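Local coordinates for surface protein VspA (Borrelia turicatae, PDB 1YJG) that is an outer-membrane surface lipoprotein of the variable small protein family, whose switching with other Vlp and Vsp proteins probably lets the spirochaete evade host immunity, at residues Asp45-Leu50 / Val108-Ala113; Glu26-Ile31 / Ala116-Asp121; Gly53-Ile58 / Ser91-Ala96. All blocks are in the same frame, centred on the assembly; numbering follows the deposited sequence.

How the contacts relate
The three contacts are nested along the chain: contact 3 lies inside the loop closed by contact 1, which lies inside the one closed by contact 2. They form a compact cluster. The centres of contacts 1 and 2 are about 10 Å apart. Those of contacts 2 and 3 are separated by about 13 Å, and those of contacts 1 and 3 by about 15 Å. Contacts 1 and 2 touch directly, Leu50 and Asn47 meeting Leu27 and Ile31, and they tie short helix 110-117 to the start of helix 48-69 and the end of helix 2-28. Contact 3 joins helices 48-69 and 76-98, its Ala54 and Phe92 touching contact 2. All three also reach the second subunit.

Contact 1: residues Asp45-Leu50 / Val108-Ala113; sequences DKNAKL and VKDADA
The carboxylate of Asp110 and the amide of Asn47 cross at about a right angle as side chains, with their planes 47° apart. Two donors grip Asp110 OD1. Asn47 ND2 meets the anti lone pair of Asp110 OD1 at 2.8 Å, with that oxygen close to the Asn47 amide plane. Asp45 N approaches Asp110 OD1 from above the carboxylate, 51° out of its plane, at 3.1 Å. The Asp45 carboxylate is held at both oxygens: Asp110 N reaches Asp45 OD1 on the anti side (3.2 Å), and Lys109 NZ reaches Asp45 OD2 on the syn side in a 2.7 Å salt bridge. The Lys109 side chain lies beside that of Asp45, both pointing the same way, and its bends at chi3 and chi4 return the ammonium to the carboxylate.

Asp45 and Asp110 therefore exchange reciprocal backbone-to-side-chain bonds. Their OD1 atoms stand 3.8 Å apart, a like-charge proximity that these donors and the N-terminus of helix 110-117 would be expected to ease. In Asn47, chi1 of -63° sets CG beside the backbone N, and both N and ND2 donate to Val108 O, Asn47 ND2 at 3.0 Å. Its OD1 takes the N-H of Gly32, so this buried amide is satisfied at both ends. Apolar contact is slight by comparison: Val108 CG2 meets Ala48 CB at 3.7 Å, and Asn47 CB rests against the methyl of Ala113. A water accepts from Ala48 N and, weakly, from Val108 N. Lys46 NZ forms a salt bridge with Asp106 of the second subunit.

With Lys109 at the N-cap of helix 110-117 and Asp45 OD1 accepting from Asp110 N in its first turn, this is a polar junction, with side-chain to backbone hydrogen bonds running both ways, between the starts of helices 48-69 and 110-117 at one end of the helical bundle.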
# COMPACT_ATOMS: atom_id res chain seq x y z
N ASP A 45 4.41 -22.21 0.86
CA ASP A 45 5.57 -21.83 1.67
C ASP A 45 6.58 -20.85 1.06
O ASP A 45 6.26 -20.13 0.11
CB ASP A 45 6.23 -23.10 2.20
CG ASP A 45 5.21 -24.11 2.72
OD1 ASP A 45 4.14 -23.70 3.20
OD2 ASP A 45 5.39 -25.34 2.67
N LYS A 46 7.78 -20.77 1.64
CA LYS A 46 8.84 -19.87 1.17
C LYS A 46 8.33 -18.42 1.18
O LYS A 46 8.62 -17.64 0.27
CB LYS A 46 9.34 -20.27 -0.22
CG LYS A 46 9.59 -21.77 -0.42
CD LYS A 46 8.87 -22.27 -1.68
CE LYS A 46 9.11 -23.76 -1.94
NZ LYS A 46 10.03 -23.98 -3.10
N ASN A 47 7.62 -18.05 2.24
CA ASN A 47 7.04 -16.70 2.38
C ASN A 47 7.88 -15.61 3.05
O ASN A 47 7.44 -14.47 3.10
CB ASN A 47 5.71 -16.81 3.14
CG ASN A 47 4.69 -17.63 2.40
OD1 ASN A 47 4.17 -17.19 1.38
ND2 ASN A 47 4.39 -18.82 2.91
N ALA A 48 9.07 -15.94 3.55
CA ALA A 48 9.91 -14.93 4.22
C ALA A 48 9.97 -13.53 3.58
O ALA A 48 9.71 -12.53 4.25
CB ALA A 48 11.32 -15.46 4.43
N LYS A 49 10.32 -13.46 2.29
CA LYS A 49 10.45 -12.17 1.59
C LYS A 49 9.16 -11.37 1.49
O LYS A 49 9.20 -10.14 1.37
CB LYS A 49 11.07 -12.36 0.20
CG LYS A 49 12.57 -12.03 0.15
CD LYS A 49 13.35 -12.89 1.13
CE LYS A 49 14.86 -12.78 0.95
NZ LYS A 49 15.49 -14.13 1.08
N LEU A 50 8.02 -12.06 1.49
CA LEU A 50 6.72 -11.40 1.43
C LEU A 50 6.50 -10.74 2.80
O LEU A 50 6.01 -9.61 2.88
CB LEU A 50 5.60 -12.39 1.10
CG LEU A 50 4.16 -11.89 1.19
CD1 LEU A 50 3.92 -10.72 0.22
CD2 LEU A 50 3.18 -13.03 0.95
N VAL A 108 9.43 -20.22 5.29
CA VAL A 108 8.35 -19.79 6.18
C VAL A 108 7.06 -20.35 5.61
O VAL A 108 6.60 -19.92 4.55
CB VAL A 108 8.25 -18.26 6.27
CG1 VAL A 108 7.07 -17.85 7.14
CG2 VAL A 108 9.55 -17.67 6.80
N LYS A 109 6.49 -21.34 6.31
CA LYS A 109 5.25 -21.99 5.89
C LYS A 109 4.06 -21.03 5.94
O LYS A 109 4.05 -20.07 6.72
CB LYS A 109 4.98 -23.25 6.73
CG LYS A 109 5.86 -24.45 6.33
CD LYS A 109 5.33 -25.79 6.85
CE LYS A 109 4.13 -26.32 6.04
NZ LYS A 109 4.52 -26.90 4.71
N ASP A 110 3.07 -21.32 5.10
CA ASP A 110 1.85 -20.52 4.96
C ASP A 110 1.17 -20.15 6.27
O ASP A 110 0.82 -18.99 6.48
CB ASP A 110 0.85 -21.26 4.04
CG ASP A 110 1.25 -21.23 2.57
OD1 ASP A 110 2.24 -20.54 2.22
OD2 ASP A 110 0.65 -21.88 1.69
N ALA A 111 0.98 -21.13 7.14
CA ALA A 111 0.33 -20.91 8.43
C ALA A 111 1.10 -19.91 9.28
O ALA A 111 0.50 -19.05 9.92
CB ALA A 111 0.16 -22.23 9.18
N ASP A 112 2.42 -20.01 9.28
CA ASP A 112 3.26 -19.10 10.06
C ASP A 112 3.27 -17.69 9.45
O ASP A 112 3.38 -16.71 10.19
CB ASP A 112 4.66 -19.66 10.25
CG ASP A 112 4.65 -20.97 11.01
OD1 ASP A 112 4.26 -20.95 12.20
OD2 ASP A 112 4.97 -22.08 10.51
N ALA A 113 3.15 -17.58 8.13
CA ALA A 113 3.12 -16.29 7.47
C ALA A 113 1.82 -15.61 7.89
O ALA A 113 1.78 -14.41 8.09
CB ALA A 113 3.18 -16.44 5.97
O HOH W 1 11.08 -18.29 3.10

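Contact 2: residues Glu26-Ile31 / Ala116-Asp121; sequences ELAKAI and AIDIAD
Ile117 meets Ile31 through its longer branch: chi1 of 74° puts CG1 between the backbone N and the carbonyl carbon, and chi2 of 177° extends CD1 onward toward segment 26-31. In Ile31, chi1 of -69° sets CG1 beside the backbone N, and the CD1 that it carries meets Ile117 CG1. The two side chains slide past each other in opposite directions; consistent with this, Ile31 CD1 lies nearer Ile117 CG1 (3.8 Å) than Ile117 CD1 (4.1 Å). Ile117 CD1 also comes within 4.3 Å of Leu27 CB, a looser touch.

Ala28 packs against the Ile117-Asp118 backbone. Its CB points to the other segment and sits 3.6 Å from Ile117 O and 4.0 Å from Asp118 CG. With so small a side chain at this point, the backbones come near one another, CA of Ala28 being 5.4 Å from CA of Asp118. No hydrogen bond crosses between the segments, so apolar and van der Waals contact carries the interaction. Within the segments, Lys29 NZ makes a 2.6 Å salt bridge to Glu26 OE2, and Asp118 OD2 takes weak bonds from the N-H groups of Ala120 and Asp121. Lys125 NZ collects the carbonyls of Asp118 and Asp121.

Ile31 is placed by a type I beta turn running from Ala28. The isoleucine pair is part of a larger apolar cluster: Ile117 also touches Ile24, Ile51 and Ala54, and Ile31 touches Leu50 and Ala113. Glu26 O is bonded to Ser56 OG of the second subunit, placing the dimer contact close by. What results is a small hydrophobic core where helix 2-28 and the turn to Ile31 meet the last residues of helix 110-117 and Asp118, completed by helix 48-69 in the helical bundle of this Vsp core.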
# COMPACT_ATOMS: atom_id res chain seq x y z
N GLU A 26 -3.81 -7.21 1.12
CA GLU A 26 -3.55 -7.60 -0.27
C GLU A 26 -2.29 -8.48 -0.35
O GLU A 26 -2.18 -9.31 -1.23
CB GLU A 26 -3.43 -6.39 -1.21
CG GLU A 26 -4.61 -5.40 -1.20
CD GLU A 26 -5.97 -6.00 -1.54
OE1 GLU A 26 -6.98 -5.30 -1.31
OE2 GLU A 26 -6.05 -7.14 -2.05
N LEU A 27 -1.35 -8.27 0.57
CA LEU A 27 -0.11 -9.04 0.63
C LEU A 27 -0.39 -10.43 1.19
O LEU A 27 0.27 -11.42 0.80
CB LEU A 27 0.94 -8.35 1.51
CG LEU A 27 1.44 -6.98 1.04
CD1 LEU A 27 2.46 -6.45 2.03
CD2 LEU A 27 2.03 -7.02 -0.37
N ALA A 28 -1.35 -10.50 2.11
CA ALA A 28 -1.75 -11.76 2.73
C ALA A 28 -2.40 -12.69 1.70
O ALA A 28 -2.36 -13.90 1.85
CB ALA A 28 -2.69 -11.52 3.90
N LYS A 29 -3.01 -12.12 0.66
CA LYS A 29 -3.64 -12.92 -0.40
C LYS A 29 -2.56 -13.58 -1.28
O LYS A 29 -2.86 -14.44 -2.10
CB LYS A 29 -4.53 -12.05 -1.29
CG LYS A 29 -5.82 -11.58 -0.66
CD LYS A 29 -6.44 -10.47 -1.50
CE LYS A 29 -7.47 -9.66 -0.72
NZ LYS A 29 -8.16 -8.66 -1.59
N ALA A 30 -1.31 -13.13 -1.14
CA ALA A 30 -0.18 -13.66 -1.91
C ALA A 30 0.60 -14.75 -1.18
O ALA A 30 1.54 -15.32 -1.73
CB ALA A 30 0.77 -12.55 -2.29
N ILE A 31 0.23 -15.01 0.08
CA ILE A 31 0.90 -16.04 0.86
C ILE A 31 0.69 -17.39 0.18
O ILE A 31 -0.43 -17.76 -0.16
CB ILE A 31 0.34 -16.07 2.30
CG1 ILE A 31 0.76 -14.81 3.07
CG2 ILE A 31 0.81 -17.34 3.04
CD1 ILE A 31 0.11 -14.69 4.47
N ALA A 116 1.63 -13.72 11.11
CA ALA A 116 2.29 -12.43 11.06
C ALA A 116 1.48 -11.33 10.37
O ALA A 116 1.31 -10.27 10.96
CB ALA A 116 3.67 -12.56 10.39
N ILE A 117 0.96 -11.60 9.17
CA ILE A 117 0.22 -10.60 8.38
C ILE A 117 -1.21 -10.89 7.87
O ILE A 117 -1.71 -10.13 7.02
CB ILE A 117 1.08 -10.23 7.13
CG1 ILE A 117 1.06 -11.36 6.09
CG2 ILE A 117 2.51 -9.93 7.54
CD1 ILE A 117 1.82 -11.03 4.80
N ASP A 118 -1.85 -11.94 8.36
CA ASP A 118 -3.21 -12.29 7.93
C ASP A 118 -4.20 -12.12 9.10
O ASP A 118 -4.31 -12.99 9.95
CB ASP A 118 -3.24 -13.73 7.37
CG ASP A 118 -4.48 -14.00 6.52
OD1 ASP A 118 -4.41 -14.81 5.58
OD2 ASP A 118 -5.58 -13.45 6.70
N ILE A 119 -4.91 -11.00 9.12
CA ILE A 119 -5.87 -10.71 10.18
C ILE A 119 -7.16 -11.50 10.08
O ILE A 119 -7.84 -11.69 11.08
CB ILE A 119 -6.21 -9.17 10.22
CG1 ILE A 119 -7.04 -8.75 9.01
CG2 ILE A 119 -4.95 -8.31 10.32
CD1 ILE A 119 -7.75 -7.40 9.21
N ALA A 120 -7.50 -11.96 8.88
CA ALA A 120 -8.73 -12.71 8.66
C ALA A 120 -8.64 -14.21 8.91
O ALA A 120 -9.67 -14.85 9.15
CB ALA A 120 -9.22 -12.46 7.23
N ASP A 121 -7.43 -14.76 8.89
CA ASP A 121 -7.26 -16.20 9.09
C ASP A 121 -7.70 -16.66 10.48
O ASP A 121 -7.51 -15.94 11.46
CB ASP A 121 -5.81 -16.62 8.83
CG ASP A 121 -5.58 -18.10 9.07
OD1 ASP A 121 -4.87 -18.43 10.04
OD2 ASP A 121 -6.09 -19.00 8.36

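Contact 3: residues Gly53-Ile58 / Ser91-Ala96; sequences GAYSVI and SFLTKA
The CH-pi contact comes first: Leu93 CD2 sits over one face of the Tyr55 ring, 3.7 Å from its centroid and 15° off the normal, nearest to Tyr55 CE1 at 3.6 Å. The tyrosine and leucine side chains cross at about a right angle. Leu93 O lies at the edge of the same ring, in its plane.

Apolar contacts make up the second group. Ala96 CB also lies at the edge of the Tyr55 ring, in its plane, 3.9 Å from Tyr55 CD1. Ile58 CG2 touches Phe92 CD2 at 3.7 Å and Leu93 CD2 at 4.0 Å, so one methyl bridges two neighbouring residues of the partner helix. The edge of the Phe92 ring faces Tyr55 CA, with Phe92 CE2 4.3 Å away. No hydrogen bond joins the segments.

Around them, Ile58 also packs on Ile24 and Leu135, and Tyr55 on Gly39 of the second subunit. The segment axes approach to 10.1 Å and run roughly antiparallel, inclined at 146°, as expected for the interface between successive helices 48-69 and 76-98 of an antiparallel helical bundle, packed here through Tyr55, Ile58, Phe92, Leu93 and Ala96.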
# COMPACT_ATOMS: atom_id res chain seq x y z
N GLY A 53 8.39 -7.63 3.00
CA GLY A 53 7.69 -6.57 2.29
C GLY A 53 6.67 -5.89 3.19
O GLY A 53 6.60 -4.66 3.23
N ALA A 54 5.89 -6.69 3.90
CA ALA A 54 4.88 -6.21 4.83
C ALA A 54 5.58 -5.41 5.92
O ALA A 54 5.12 -4.33 6.30
CB ALA A 54 4.14 -7.37 5.46
N TYR A 55 6.69 -5.94 6.41
CA TYR A 55 7.48 -5.27 7.43
C TYR A 55 7.91 -3.88 6.95
O TYR A 55 7.87 -2.93 7.72
CB TYR A 55 8.71 -6.12 7.79
CG TYR A 55 9.52 -5.54 8.92
CD1 TYR A 55 9.31 -5.94 10.22
CD2 TYR A 55 10.48 -4.57 8.68
CE1 TYR A 55 10.03 -5.40 11.26
CE2 TYR A 55 11.22 -4.02 9.71
CZ TYR A 55 10.99 -4.44 11.00
OH TYR A 55 11.71 -3.90 12.03
N SER A 56 8.33 -3.77 5.68
CA SER A 56 8.78 -2.50 5.09
C SER A 56 7.64 -1.49 4.93
O SER A 56 7.83 -0.29 5.12
CB SER A 56 9.48 -2.75 3.75
OG SER A 56 10.05 -1.56 3.24
N VAL A 57 6.45 -1.99 4.59
CA VAL A 57 5.28 -1.14 4.43
C VAL A 57 4.90 -0.60 5.82
O VAL A 57 4.60 0.57 5.95
CB VAL A 57 4.09 -1.91 3.80
CG1 VAL A 57 2.80 -1.11 3.92
CG2 VAL A 57 4.38 -2.22 2.34
N ILE A 58 4.93 -1.44 6.85
CA ILE A 58 4.57 -0.99 8.20
C ILE A 58 5.64 -0.05 8.76
O ILE A 58 5.32 0.78 9.60
CB ILE A 58 4.25 -2.17 9.16
CG1 ILE A 58 3.07 -2.97 8.63
CG2 ILE A 58 3.90 -1.66 10.56
CD1 ILE A 58 1.83 -2.16 8.31
N SER A 91 4.62 -1.74 17.73
CA SER A 91 4.40 -3.07 18.31
C SER A 91 4.57 -4.17 17.27
O SER A 91 5.19 -5.20 17.52
CB SER A 91 3.01 -3.17 18.92
OG SER A 91 3.04 -2.79 20.28
N PHE A 92 3.97 -3.96 16.10
CA PHE A 92 4.07 -4.92 15.02
C PHE A 92 5.53 -5.15 14.64
O PHE A 92 5.97 -6.29 14.50
CB PHE A 92 3.31 -4.44 13.77
CG PHE A 92 3.49 -5.33 12.59
CD1 PHE A 92 2.67 -6.44 12.42
CD2 PHE A 92 4.52 -5.12 11.69
CE1 PHE A 92 2.84 -7.29 11.35
CE2 PHE A 92 4.71 -5.98 10.62
CZ PHE A 92 3.87 -7.06 10.44
N LEU A 93 6.27 -4.06 14.46
CA LEU A 93 7.69 -4.14 14.08
C LEU A 93 8.56 -4.84 15.14
O LEU A 93 9.38 -5.67 14.80
CB LEU A 93 8.25 -2.75 13.78
CG LEU A 93 7.56 -1.96 12.67
CD1 LEU A 93 8.11 -0.53 12.62
CD2 LEU A 93 7.73 -2.64 11.32
N THR A 94 8.35 -4.49 16.41
CA THR A 94 9.11 -5.08 17.51
C THR A 94 8.81 -6.59 17.62
O THR A 94 9.72 -7.40 17.81
CB THR A 94 8.73 -4.37 18.84
OG1 THR A 94 9.21 -3.02 18.83
CG2 THR A 94 9.45 -4.98 20.03
N LYS A 95 7.53 -6.94 17.49
CA LYS A 95 7.11 -8.33 17.57
C LYS A 95 7.70 -9.16 16.42
O LYS A 95 8.21 -10.26 16.64
CB LYS A 95 5.57 -8.42 17.59
CG LYS A 95 4.99 -9.83 17.49
CD LYS A 95 5.58 -10.82 18.52
CE LYS A 95 5.16 -10.51 19.95
NZ LYS A 95 3.75 -10.91 20.24
N ALA A 96 7.65 -8.62 15.22
CA ALA A 96 8.18 -9.33 14.05
C ALA A 96 9.69 -9.58 14.21
O ALA A 96 10.17 -10.70 13.97
CB ALA A 96 7.89 -8.55 12.79